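Local coordinates for GDP-mannose-dependent alpha-(1-6)-phosphatidylinositol monomannoside mannosyltransferase (Corynebacterium glutamicum, PDB 3OKP), which belongs to the GT-B clan of glycosyltransferases and holds guanosine-5'-diphosphate-alpha-d-mannose in the pocket of its second domain, at residues A[35-40]-A[374-379]; A[72-77]-A[99-104]; A[142-147]-A[153-158]. All coordinates share one frame; numbering follows the deposited sequence.

Interaction 1 (A[35-40]-A[374-379]); sequences ESIVVF and NILQSE
Ile37 and Leu376 form the apolar part of this contact. Their methyl ends meet at 4.5 Å, CD1 of Ile37 to CD1 of Leu376. Leu376 reaches for the strand with an extended chain, its CD1 anti to CA (chi2 177°). Ile37 leaves the backbone at an angle to the helix, and its CD1 then brings the chain nearer. Both also rest on Thr7 of strand 7-11, so this is the closer-packed side, although the two methyls only just touch. The other side is looser and runs through water. Ser36 OG and Gln377 NE2 stand 4.5 Å apart, too far for a direct bond. A water accepts from Gln377 NE2 at 2.9 Å and donates a weak bond to Ser36 OG at 3.5 Å. Each polar end also has a protein partner: Ser36 OG bonds Asp33 O, and Gln377 OE1 takes the N-H of Arg5. Gln377 is partly open to solvent. As in many GT-B enzymes, the C-terminal helix crosses back onto the N-terminal domain. Helix 365-377 lies by the starts of strands 37-42 and 7-11, and Asn89 and Lys112 bond the carbonyls of Leu376 and Ile375 near its end.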
loop_
_atom_site.group_PDB
_atom_site.type_symbol
_atom_site.label_atom_id
_atom_site.label_comp_id
_atom_site.label_asym_id
_atom_site.label_seq_id
_atom_site.Cartn_x
_atom_site.Cartn_y
_atom_site.Cartn_z
ATOM N N GLU A 35 -8.500 21.694 -10.314
ATOM C CA GLU A 35 -8.350 22.516 -11.515
ATOM C C GLU A 35 -6.994 22.315 -12.204
ATOM O O GLU A 35 -6.836 22.667 -13.376
ATOM C CB GLU A 35 -8.570 23.997 -11.186
ATOM C CG GLU A 35 -10.024 24.367 -10.918
ATOM C CD GLU A 35 -10.180 25.754 -10.321
ATOM O OE1 GLU A 35 -9.385 26.655 -10.658
ATOM O OE2 GLU A 35 -11.105 25.947 -9.507
ATOM N N SER A 36 -6.032 21.748 -11.475
ATOM C CA SER A 36 -4.681 21.509 -11.999
ATOM C C SER A 36 -4.451 20.054 -12.430
ATOM O O SER A 36 -3.329 19.669 -12.764
ATOM C CB SER A 36 -3.623 21.934 -10.969
ATOM O OG SER A 36 -3.448 20.947 -9.961
ATOM N N ILE A 37 -5.521 19.259 -12.431
ATOM C CA ILE A 37 -5.440 17.836 -12.752
ATOM C C ILE A 37 -6.380 17.461 -13.894
ATOM O O ILE A 37 -7.557 17.835 -13.887
ATOM C CB ILE A 37 -5.787 16.946 -11.518
ATOM C CG1 ILE A 37 -4.766 17.133 -10.385
ATOM C CG2 ILE A 37 -5.929 15.469 -11.927
ATOM C CD1 ILE A 37 -3.413 16.433 -10.597
ATOM N N VAL A 38 -5.842 16.730 -14.872
ATOM C CA VAL A 38 -6.642 16.075 -15.906
ATOM C C VAL A 38 -6.200 14.610 -15.983
ATOM O O VAL A 38 -5.007 14.319 -15.907
ATOM C CB VAL A 38 -6.482 16.746 -17.304
ATOM C CG1 VAL A 38 -7.443 16.122 -18.316
ATOM C CG2 VAL A 38 -6.715 18.257 -17.224
ATOM N N VAL A 39 -7.159 13.698 -16.112
ATOM C CA VAL A 39 -6.852 12.270 -16.238
ATOM C C VAL A 39 -7.177 11.765 -17.642
ATOM O O VAL A 39 -8.220 12.103 -18.207
ATOM C CB VAL A 39 -7.596 11.412 -15.174
ATOM C CG1 VAL A 39 -7.274 9.922 -15.338
ATOM C CG2 VAL A 39 -7.236 11.873 -13.762
ATOM N N PHE A 40 -6.258 10.976 -18.193
ATOM C CA PHE A 40 -6.450 10.252 -19.448
ATOM C C PHE A 40 -6.388 8.757 -19.120
ATOM O O PHE A 40 -5.315 8.211 -18.841
ATOM C CB PHE A 40 -5.371 10.668 -20.464
ATOM C CG PHE A 40 -5.487 10.003 -21.817
ATOM C CD1 PHE A 40 -6.711 9.931 -22.484
ATOM C CD2 PHE A 40 -4.352 9.478 -22.441
ATOM C CE1 PHE A 40 -6.809 9.326 -23.738
ATOM C CE2 PHE A 40 -4.436 8.873 -23.694
ATOM C CZ PHE A 40 -5.668 8.794 -24.345
ATOM N N ASN A 374 4.907 19.053 -4.168
ATOM C CA ASN A 374 6.292 19.466 -4.394
ATOM C C ASN A 374 6.873 18.947 -5.709
ATOM O O ASN A 374 7.616 19.660 -6.384
ATOM C CB ASN A 374 7.182 19.050 -3.220
ATOM C CG ASN A 374 6.857 19.807 -1.940
ATOM O OD1 ASN A 374 6.158 20.824 -1.958
ATOM N ND2 ASN A 374 7.365 19.310 -0.819
ATOM N N ILE A 375 6.522 17.713 -6.068
ATOM C CA ILE A 375 6.953 17.116 -7.330
ATOM C C ILE A 375 6.286 17.816 -8.521
ATOM O O ILE A 375 6.961 18.211 -9.475
ATOM C CB ILE A 375 6.682 15.584 -7.368
ATOM C CG1 ILE A 375 7.468 14.871 -6.258
ATOM C CG2 ILE A 375 7.036 14.996 -8.737
ATOM C CD1 ILE A 375 7.038 13.430 -6.003
ATOM N N LEU A 376 4.967 17.985 -8.446
ATOM C CA LEU A 376 4.194 18.546 -9.554
ATOM C C LEU A 376 4.322 20.066 -9.715
ATOM O O LEU A 376 4.120 20.592 -10.812
ATOM C CB LEU A 376 2.717 18.149 -9.438
ATOM C CG LEU A 376 2.370 16.653 -9.456
ATOM C CD1 LEU A 376 0.877 16.453 -9.263
ATOM C CD2 LEU A 376 2.842 15.983 -10.743
ATOM N N GLN A 377 4.662 20.764 -8.635
ATOM C CA GLN A 377 4.687 22.230 -8.660
ATOM C C GLN A 377 6.079 22.857 -8.715
ATOM O O GLN A 377 6.203 24.060 -8.951
ATOM C CB GLN A 377 3.877 22.820 -7.495
ATOM C CG GLN A 377 2.375 22.545 -7.566
ATOM C CD GLN A 377 1.752 22.953 -8.896
ATOM O OE1 GLN A 377 2.108 23.977 -9.479
ATOM N NE2 GLN A 377 0.814 22.147 -9.376
ATOM N N SER A 378 7.120 22.052 -8.506
ATOM C CA SER A 378 8.492 22.552 -8.611
ATOM C C SER A 378 8.884 22.771 -10.072
ATOM O O SER A 378 8.440 22.038 -10.960
ATOM C CB SER A 378 9.484 21.607 -7.923
ATOM O OG SER A 378 9.496 20.330 -8.539
ATOM N N GLU A 379 9.698 23.796 -10.312
ATOM C CA GLU A 379 10.232 24.064 -11.646
ATOM C C GLU A 379 11.149 22.916 -12.071
ATOM O O GLU A 379 11.930 22.420 -11.252
ATOM C CB GLU A 379 10.994 25.390 -11.667
HETATM O O HOH W 1 -0.537 19.772 -8.502
#

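Interaction 2 (A[72-77]-A[99-104]); sequences PTTAHA and ALMAGT
Met101 touches Thr74 and Ala75, and Thr104 touches Ala75 again from the next turn. Met101 is the first residue of 99-104 to touch helix 72-84. It sits at the N-cap position of helix 102-107. Its CG is anti to the carbonyl carbon (chi1 -61°), and the side chain runs toward helix 72-84. The sulfur settles against the backbone of Ala75, with SD 3.7 Å from Ala75 N, and it also meets Ala75 CB at 3.9 Å. A bend at the last torsion (chi3 -67°) then carries the methyl to Thr74, where Met101 CE lies 3.8 Å from Thr74 CG2. The two side chains cross at about a right angle. Thr74 offers its methyl here, while its OG1 bonds Thr71 OG1 and Leu69 O.

One turn on, Thr104 follows. Its CG2 lies 3.6 Å from Ala75 O, and its OG1 is 3.9 Å from Ala75 CB. The Ala75 methyl thus touches Met101 SD on one flank and both branches of Thr104 on another. No hydrogen bond joins the two segments. With only a methyl at Ala75 the backbones come close, its CA lying 6.2 Å from Met101 CA. The contact packs helix 72-84 against the start of helix 102-107, the helices before and after strand 89-92 in the alpha/beta N-terminal domain. Phe92 and Pro70 also touch Met101, and Trp63 of strand 59-63 touches Thr74.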
loop_
_atom_site.group_PDB
_atom_site.type_symbol
_atom_site.label_atom_id
_atom_site.label_comp_id
_atom_site.label_asym_id
_atom_site.label_seq_id
_atom_site.Cartn_x
_atom_site.Cartn_y
_atom_site.Cartn_z
ATOM N N PRO A 72 1.019 4.216 -31.350
ATOM C CA PRO A 72 0.955 5.522 -32.023
ATOM C C PRO A 72 -0.362 6.279 -31.816
ATOM O O PRO A 72 -0.337 7.491 -31.599
ATOM C CB PRO A 72 1.146 5.163 -33.500
ATOM C CG PRO A 72 1.951 3.918 -33.471
ATOM C CD PRO A 72 1.454 3.154 -32.277
ATOM N N THR A 73 -1.495 5.577 -31.875
ATOM C CA THR A 73 -2.805 6.220 -31.705
ATOM C C THR A 73 -3.008 6.761 -30.287
ATOM O O THR A 73 -3.508 7.873 -30.113
ATOM C CB THR A 73 -3.980 5.288 -32.083
ATOM O OG1 THR A 73 -3.839 4.033 -31.408
ATOM C CG2 THR A 73 -4.020 5.053 -33.597
ATOM N N THR A 74 -2.611 5.975 -29.285
ATOM C CA THR A 74 -2.681 6.408 -27.886
ATOM C C THR A 74 -1.763 7.609 -27.638
ATOM O O THR A 74 -2.165 8.581 -26.993
ATOM C CB THR A 74 -2.308 5.270 -26.906
ATOM O OG1 THR A 74 -3.092 4.105 -27.192
ATOM C CG2 THR A 74 -2.568 5.696 -25.468
ATOM N N ALA A 75 -0.539 7.533 -28.156
ATOM C CA ALA A 75 0.440 8.614 -28.024
ATOM C C ALA A 75 -0.048 9.909 -28.680
ATOM O O ALA A 75 0.157 10.993 -28.134
ATOM C CB ALA A 75 1.783 8.192 -28.600
ATOM N N HIS A 76 -0.692 9.781 -29.843
ATOM C CA HIS A 76 -1.269 10.922 -30.568
ATOM C C HIS A 76 -2.356 11.610 -29.745
ATOM O O HIS A 76 -2.390 12.842 -29.654
ATOM C CB HIS A 76 -1.839 10.476 -31.925
ATOM C CG HIS A 76 -2.432 11.592 -32.733
ATOM N ND1 HIS A 76 -1.825 12.098 -33.862
ATOM C CD2 HIS A 76 -3.577 12.301 -32.575
ATOM C CE1 HIS A 76 -2.570 13.066 -34.367
ATOM N NE2 HIS A 76 -3.637 13.212 -33.602
ATOM N N ALA A 77 -3.241 10.804 -29.159
ATOM C CA ALA A 77 -4.334 11.306 -28.335
ATOM C C ALA A 77 -3.804 12.006 -27.086
ATOM O O ALA A 77 -4.313 13.060 -26.699
ATOM C CB ALA A 77 -5.280 10.176 -27.957
ATOM N N ALA A 99 4.863 4.466 -19.715
ATOM C CA ALA A 99 5.881 5.523 -19.715
ATOM C C ALA A 99 6.867 5.425 -20.885
ATOM O O ALA A 99 7.753 6.264 -21.028
ATOM C CB ALA A 99 6.620 5.571 -18.379
ATOM N N LEU A 100 6.702 4.402 -21.725
ATOM C CA LEU A 100 7.419 4.331 -23.000
ATOM C C LEU A 100 6.926 5.402 -23.985
ATOM O O LEU A 100 7.523 5.603 -25.040
ATOM C CB LEU A 100 7.319 2.929 -23.617
ATOM C CG LEU A 100 8.064 1.787 -22.912
ATOM C CD1 LEU A 100 7.592 0.427 -23.431
ATOM C CD2 LEU A 100 9.577 1.919 -23.049
ATOM N N MET A 101 5.839 6.086 -23.620
ATOM C CA MET A 101 5.315 7.223 -24.384
ATOM C C MET A 101 5.856 8.567 -23.872
ATOM O O MET A 101 5.373 9.630 -24.272
ATOM C CB MET A 101 3.781 7.243 -24.340
ATOM C CG MET A 101 3.092 6.012 -24.927
ATOM S SD MET A 101 1.329 6.276 -25.250
ATOM C CE MET A 101 0.675 6.454 -23.586
ATOM N N ALA A 102 6.858 8.521 -22.994
ATOM C CA ALA A 102 7.417 9.740 -22.391
ATOM C C ALA A 102 8.084 10.664 -23.415
ATOM O O ALA A 102 8.019 11.891 -23.289
ATOM C CB ALA A 102 8.385 9.391 -21.272
ATOM N N GLY A 103 8.719 10.070 -24.425
ATOM C CA GLY A 103 9.302 10.827 -25.532
ATOM C C GLY A 103 8.280 11.698 -26.243
ATOM O O GLY A 103 8.528 12.879 -26.490
ATOM N N THR A 104 7.125 11.111 -26.554
ATOM C CA THR A 104 6.008 11.821 -27.187
ATOM C C THR A 104 5.505 12.968 -26.310
ATOM O O THR A 104 5.164 14.040 -26.817
ATOM C CB THR A 104 4.836 10.859 -27.505
ATOM O OG1 THR A 104 5.295 9.819 -28.379
ATOM C CG2 THR A 104 3.670 11.596 -28.172
#

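Interaction 3 (A[142-147]-A[153-158]); sequences DVLTYI and RRFKSA
Leu144 and Tyr146 of the strand both meet the ring of Phe155. Leu144 comes first, pointing at helix 149-159. Its CD2 is 4.3 Å from Phe155 CE2, a loose apolar touch. Thr145 is turned to the other face of the sheet, where its OG1 bonds Ser116 OG. Tyr146 turns back to the helix side. Its CB lies at the edge of the Phe155 ring, near the ring plane, 4.0 Å from Phe155 CZ. The two aromatic rings do not stack. The tyrosine ring leads away from Phe155, and its OH bonds Gln149 OE1 in the first turn of the helix.

Phe155 has its CG between the backbone N and the carbonyl carbon (chi1 61°), which aims the ring at the strand. The helix is kinked after Phe155, where the N-H groups of Ser157 and Ala158 miss the usual bond to the preceding turn. No hydrogen bond crosses between the segments. The contact is the internal packing of a beta-alpha-beta unit, in which helix 149-159 joins strand 143-146 to strand 164-167. Phe165 of strand 164-167 touches both Leu144 and Tyr146, and Thr117, just past strand 112-116, touches Phe155.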
loop_
_atom_site.group_PDB
_atom_site.type_symbol
_atom_site.label_atom_id
_atom_site.label_comp_id
_atom_site.label_asym_id
_atom_site.label_seq_id
_atom_site.Cartn_x
_atom_site.Cartn_y
_atom_site.Cartn_z
ATOM N N ASP A 142 11.779 12.324 -16.188
ATOM C CA ASP A 142 12.503 13.280 -15.353
ATOM C C ASP A 142 12.468 12.894 -13.878
ATOM O O ASP A 142 13.458 13.059 -13.162
ATOM C CB ASP A 142 11.941 14.691 -15.552
ATOM C CG ASP A 142 11.965 15.124 -17.006
ATOM O OD1 ASP A 142 13.062 15.148 -17.603
ATOM O OD2 ASP A 142 10.887 15.435 -17.554
ATOM N N VAL A 143 11.321 12.386 -13.433
ATOM C CA VAL A 143 11.137 11.979 -12.043
ATOM C C VAL A 143 10.551 10.572 -11.982
ATOM O O VAL A 143 9.456 10.325 -12.486
ATOM C CB VAL A 143 10.214 12.955 -11.262
ATOM C CG1 VAL A 143 10.065 12.507 -9.808
ATOM C CG2 VAL A 143 10.745 14.387 -11.322
ATOM N N LEU A 144 11.291 9.651 -11.373
ATOM C CA LEU A 144 10.776 8.312 -11.132
ATOM C C LEU A 144 10.473 8.136 -9.651
ATOM O O LEU A 144 11.366 8.263 -8.807
ATOM C CB LEU A 144 11.758 7.241 -11.613
ATOM C CG LEU A 144 11.166 5.829 -11.667
ATOM C CD1 LEU A 144 10.481 5.571 -13.011
ATOM C CD2 LEU A 144 12.231 4.787 -11.398
ATOM N N THR A 145 9.213 7.855 -9.334
ATOM C CA THR A 145 8.826 7.644 -7.939
ATOM C C THR A 145 8.843 6.161 -7.560
ATOM O O THR A 145 8.636 5.291 -8.408
ATOM C CB THR A 145 7.471 8.310 -7.568
ATOM O OG1 THR A 145 6.378 7.471 -7.957
ATOM C CG2 THR A 145 7.333 9.696 -8.211
ATOM N N TYR A 146 9.110 5.895 -6.282
ATOM C CA TYR A 146 9.213 4.538 -5.758
ATOM C C TYR A 146 8.527 4.457 -4.394
ATOM O O TYR A 146 8.426 5.461 -3.688
ATOM C CB TYR A 146 10.686 4.111 -5.659
ATOM C CG TYR A 146 11.531 4.976 -4.740
ATOM C CD1 TYR A 146 11.655 4.674 -3.385
ATOM C CD2 TYR A 146 12.212 6.094 -5.228
ATOM C CE1 TYR A 146 12.429 5.462 -2.533
ATOM C CE2 TYR A 146 12.991 6.890 -4.382
ATOM C CZ TYR A 146 13.092 6.565 -3.038
ATOM O OH TYR A 146 13.858 7.339 -2.193
ATOM N N ILE A 147 8.070 3.263 -4.026
ATOM C CA ILE A 147 7.305 3.069 -2.786
ATOM C C ILE A 147 8.166 2.785 -1.540
ATOM O O ILE A 147 7.769 3.119 -0.422
ATOM C CB ILE A 147 6.187 1.990 -2.946
ATOM C CG1 ILE A 147 6.785 0.591 -3.150
ATOM C CG2 ILE A 147 5.230 2.373 -4.086
ATOM C CD1 ILE A 147 5.785 -0.553 -2.990
ATOM N N ARG A 153 16.309 -0.138 -4.488
ATOM C CA ARG A 153 17.548 -0.917 -4.583
ATOM C C ARG A 153 17.463 -2.013 -5.651
ATOM O O ARG A 153 18.432 -2.252 -6.377
ATOM C CB ARG A 153 17.924 -1.519 -3.225
ATOM C CG ARG A 153 19.279 -2.232 -3.218
ATOM C CD ARG A 153 19.705 -2.674 -1.822
ATOM N NE ARG A 153 18.938 -3.816 -1.325
ATOM C CZ ARG A 153 17.977 -3.734 -0.407
ATOM N NH1 ARG A 153 17.652 -2.558 0.125
ATOM N NH2 ARG A 153 17.341 -4.829 -0.016
ATOM N N ARG A 154 16.303 -2.661 -5.748
ATOM C CA ARG A 154 16.101 -3.760 -6.695
ATOM C C ARG A 154 16.147 -3.331 -8.169
ATOM O O ARG A 154 16.638 -4.083 -9.014
ATOM C CB ARG A 154 14.786 -4.505 -6.410
ATOM C CG ARG A 154 14.680 -5.203 -5.037
ATOM C CD ARG A 154 15.649 -6.381 -4.854
ATOM N NE ARG A 154 15.541 -7.384 -5.917
ATOM C CZ ARG A 154 14.817 -8.500 -5.852
ATOM N NH1 ARG A 154 14.109 -8.791 -4.767
ATOM N NH2 ARG A 154 14.803 -9.332 -6.884
ATOM N N PHE A 155 15.643 -2.133 -8.482
ATOM C CA PHE A 155 15.531 -1.712 -9.888
ATOM C C PHE A 155 16.271 -0.433 -10.320
ATOM O O PHE A 155 16.200 -0.046 -11.493
ATOM C CB PHE A 155 14.056 -1.659 -10.345
ATOM C CG PHE A 155 13.193 -0.676 -9.579
ATOM C CD1 PHE A 155 11.950 -1.069 -9.091
ATOM C CD2 PHE A 155 13.605 0.642 -9.368
ATOM C CE1 PHE A 155 11.138 -0.175 -8.395
ATOM C CE2 PHE A 155 12.804 1.539 -8.675
ATOM C CZ PHE A 155 11.566 1.130 -8.186
ATOM N N LYS A 156 16.974 0.210 -9.388
ATOM C CA LYS A 156 17.647 1.488 -9.669
ATOM C C LYS A 156 18.608 1.425 -10.863
ATOM O O LYS A 156 18.546 2.274 -11.755
ATOM C CB LYS A 156 18.379 2.016 -8.430
ATOM C CG LYS A 156 18.747 3.494 -8.514
ATOM C CD LYS A 156 19.595 3.933 -7.328
ATOM C CE LYS A 156 19.824 5.439 -7.329
ATOM N NZ LYS A 156 20.688 5.893 -8.462
ATOM N N SER A 157 19.479 0.416 -10.878
ATOM C CA SER A 157 20.473 0.263 -11.946
ATOM C C SER A 157 19.839 0.051 -13.324
ATOM O O SER A 157 20.402 0.466 -14.339
ATOM C CB SER A 157 21.462 -0.865 -11.623
ATOM O OG SER A 157 20.828 -2.131 -11.628
ATOM N N ALA A 158 18.666 -0.583 -13.347
ATOM C CA ALA A 158 17.931 -0.826 -14.590
ATOM C C ALA A 158 17.433 0.470 -15.237
ATOM O O ALA A 158 17.562 0.648 -16.449
ATOM C CB ALA A 158 16.777 -1.791 -14.355
#

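All three lie on the domain of the seven-stranded sheet, interaction 1 through the helix that returns from the end of the chain. The touching residues of interaction 3 are all buried, while interactions 1 and 2 each have one partly exposed member, Gln377 and Thr104. Interaction 1 closes a loop that holds the other two. It alone of the three pairs apolar packing with a water bridge. Interaction 2 packs a helix against the start of another and rests on sulfur and methyl groups. Interaction 3 is strand to helix, between consecutive elements of the chain, and centres on an aromatic ring. Interaction 1 touches both others, through Phe40 on Ala77 and Ile375 on Val143.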